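Cell division topological specificity factor (Helicobacter pylori, PDB 3KU7) probably restricts septum formation to midcell by countering the division inhibitors MinC and MinD at internal sites while leaving polar inhibition intact. Local coordinates at residues Lys43-Ile46 against Ala47-Lys51. Numbering follows the deposited sequence.
Sequences KEII and AVIQK
K43 to I46 pass without a break into A47 to K51 as successive turns of helix 38-53, joined by four i to i+4 backbone hydrogen bonds. A47 N donates to K43 O, V48 N to E44 O and I49 N to I45 O, this last at 3.1 Å. The straightest is Q50 N to I46 O (2.9 Å, N-H...O angle 172°). Side chains meet lightly along the helix. I49 CG1 sits beside its own backbone N (chi1 -75°) and lies 3.7 Å from I45 O; the extended second torsion then carries CD1 to the CG2 branch of I45, a loose apolar contact at 4.4 Å between I49 CD1 and I45 CG2, one turn apart. V48 CG1 is anti to the backbone N (chi1 176°), which leaves CG2 beside that nitrogen and near E44 O. A47 CB lies against the carbonyl oxygens of K43 and E44. I46 and I49 face the sheet, packing on V74 and I76 of strand 69-77, and the amide NE2 of Q50 bonds S55 O. On the dimer side, I45 meets I45 of the second subunit, while E44 OE2 takes a hydrogen bond from Y52 OH and a salt bridge from K51 of that subunit. This is an amphipathic alpha-helix laid on a three-stranded antiparallel sheet, its other flank forming part of the MinE dimer interface.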
ATOM      1  N   LYS A  43       9.126  -4.426  -2.160  1.00 49.63           N
ATOM      2  CA  LYS A  43       9.625  -5.470  -1.296  1.00 50.76           C
ATOM      3  C   LYS A  43       9.491  -5.123   0.170  1.00 50.16           C
ATOM      4  O   LYS A  43       8.979  -5.932   0.950  1.00 50.04           O
ATOM      5  CB  LYS A  43      11.089  -5.782  -1.625  1.00 52.67           C
ATOM      6  CG  LYS A  43      11.341  -6.292  -3.058  1.00 56.22           C
ATOM      7  CD  LYS A  43      12.780  -6.828  -3.262  1.00 59.74           C
ATOM      8  CE  LYS A  43      13.213  -6.822  -4.732  1.00 60.68           C
ATOM      9  NZ  LYS A  43      13.570  -8.180  -5.252  1.00 60.76           N
ATOM     10  N   GLU A  44       9.932  -3.925   0.553  1.00 50.76           N
ATOM     11  CA  GLU A  44       9.859  -3.542   1.962  1.00 51.83           C
ATOM     12  C   GLU A  44       8.422  -3.339   2.428  1.00 50.93           C
ATOM     13  O   GLU A  44       8.062  -3.738   3.535  1.00 51.80           O
ATOM     14  CB  GLU A  44      10.707  -2.290   2.250  1.00 52.73           C
ATOM     15  CG  GLU A  44      11.770  -2.520   3.353  1.00 55.45           C
ATOM     16  CD  GLU A  44      12.491  -1.253   3.832  1.00 57.57           C
ATOM     17  OE1 GLU A  44      12.216  -0.764   4.960  1.00 57.67           O
ATOM     18  OE2 GLU A  44      13.349  -0.755   3.076  1.00 58.27           O
ATOM     19  N   ILE A  45       7.600  -2.736   1.580  1.00 49.16           N
ATOM     20  CA  ILE A  45       6.210  -2.521   1.939  1.00 47.27           C
ATOM     21  C   ILE A  45       5.560  -3.865   2.236  1.00 46.66           C
ATOM     22  O   ILE A  45       4.856  -4.038   3.232  1.00 44.66           O
ATOM     23  CB  ILE A  45       5.426  -1.875   0.822  1.00 47.29           C
ATOM     24  CG1 ILE A  45       5.916  -0.450   0.595  1.00 47.81           C
ATOM     25  CG2 ILE A  45       3.955  -1.871   1.201  1.00 47.13           C
ATOM     26  CD1 ILE A  45       5.672   0.422   1.754  1.00 50.35           C
ATOM     27  N   ILE A  46       5.795  -4.823   1.349  1.00 46.18           N
ATOM     28  CA  ILE A  46       5.228  -6.155   1.527  1.00 46.16           C
ATOM     29  C   ILE A  46       5.786  -6.750   2.818  1.00 45.87           C
ATOM     30  O   ILE A  46       5.058  -7.305   3.643  1.00 46.17           O
ATOM     31  CB  ILE A  46       5.602  -7.113   0.390  1.00 47.26           C
ATOM     32  CG1 ILE A  46       5.378  -6.456  -0.969  1.00 46.68           C
ATOM     33  CG2 ILE A  46       4.766  -8.382   0.519  1.00 46.75           C
ATOM     34  CD1 ILE A  46       3.977  -6.185  -1.225  1.00 49.00           C
ATOM     35  N   ALA A  47       7.092  -6.616   3.003  1.00 44.51           N
ATOM     36  CA  ALA A  47       7.721  -7.151   4.199  1.00 43.69           C
ATOM     37  C   ALA A  47       6.990  -6.668   5.451  1.00 43.57           C
ATOM     38  O   ALA A  47       6.732  -7.432   6.371  1.00 44.19           O
ATOM     39  CB  ALA A  47       9.167  -6.730   4.253  1.00 43.88           C
ATOM     40  N   VAL A  48       6.623  -5.397   5.473  1.00 42.95           N
ATOM     41  CA  VAL A  48       5.935  -4.846   6.633  1.00 43.08           C
ATOM     42  C   VAL A  48       4.570  -5.461   6.818  1.00 42.61           C
ATOM     43  O   VAL A  48       4.159  -5.790   7.938  1.00 41.53           O
ATOM     44  CB  VAL A  48       5.796  -3.302   6.535  1.00 42.81           C
ATOM     45  CG1 VAL A  48       4.993  -2.764   7.720  1.00 41.82           C
ATOM     46  CG2 VAL A  48       7.179  -2.681   6.471  1.00 42.68           C
ATOM     47  N   ILE A  49       3.863  -5.629   5.722  1.00 43.57           N
ATOM     48  CA  ILE A  49       2.559  -6.209   5.854  1.00 44.78           C
ATOM     49  C   ILE A  49       2.681  -7.603   6.448  1.00 46.96           C
ATOM     50  O   ILE A  49       1.994  -7.911   7.415  1.00 49.05           O
ATOM     51  CB  ILE A  49       1.835  -6.221   4.498  1.00 44.86           C
ATOM     52  CG1 ILE A  49       1.368  -4.798   4.170  1.00 45.53           C
ATOM     53  CG2 ILE A  49       0.668  -7.168   4.537  1.00 43.26           C
ATOM     54  CD1 ILE A  49       0.871  -4.634   2.740  1.00 46.12           C
ATOM     55  N   GLN A  50       3.574  -8.434   5.911  1.00 47.98           N
ATOM     56  CA  GLN A  50       3.741  -9.802   6.428  1.00 48.70           C
ATOM     57  C   GLN A  50       4.044  -9.806   7.911  1.00 49.29           C
ATOM     58  O   GLN A  50       3.645 -10.704   8.655  1.00 49.44           O
ATOM     59  CB  GLN A  50       4.864 -10.542   5.692  1.00 49.31           C
ATOM     60  CG  GLN A  50       4.424 -11.197   4.397  1.00 50.11           C
ATOM     61  CD  GLN A  50       5.465 -12.137   3.840  1.00 51.51           C
ATOM     62  OE1 GLN A  50       6.518 -11.706   3.364  1.00 51.80           O
ATOM     63  NE2 GLN A  50       5.181 -13.436   3.900  1.00 52.59           N
ATOM     64  N   LYS A  51       4.764  -8.784   8.328  1.00 49.18           N
ATOM     65  CA  LYS A  51       5.131  -8.648   9.707  1.00 49.54           C
ATOM     66  C   LYS A  51       3.889  -8.530  10.594  1.00 50.20           C
ATOM     67  O   LYS A  51       3.713  -9.311  11.520  1.00 51.40           O
ATOM     68  CB  LYS A  51       6.056  -7.435   9.840  1.00 48.87           C
ATOM     69  CG  LYS A  51       6.379  -7.014  11.250  1.00 47.93           C
ATOM     70  CD  LYS A  51       7.764  -6.370  11.342  1.00 49.83           C
ATOM     71  CE  LYS A  51       7.726  -4.880  11.625  1.00 49.97           C
ATOM     72  NZ  LYS A  51       7.208  -4.606  13.005  1.00 51.61           N
TER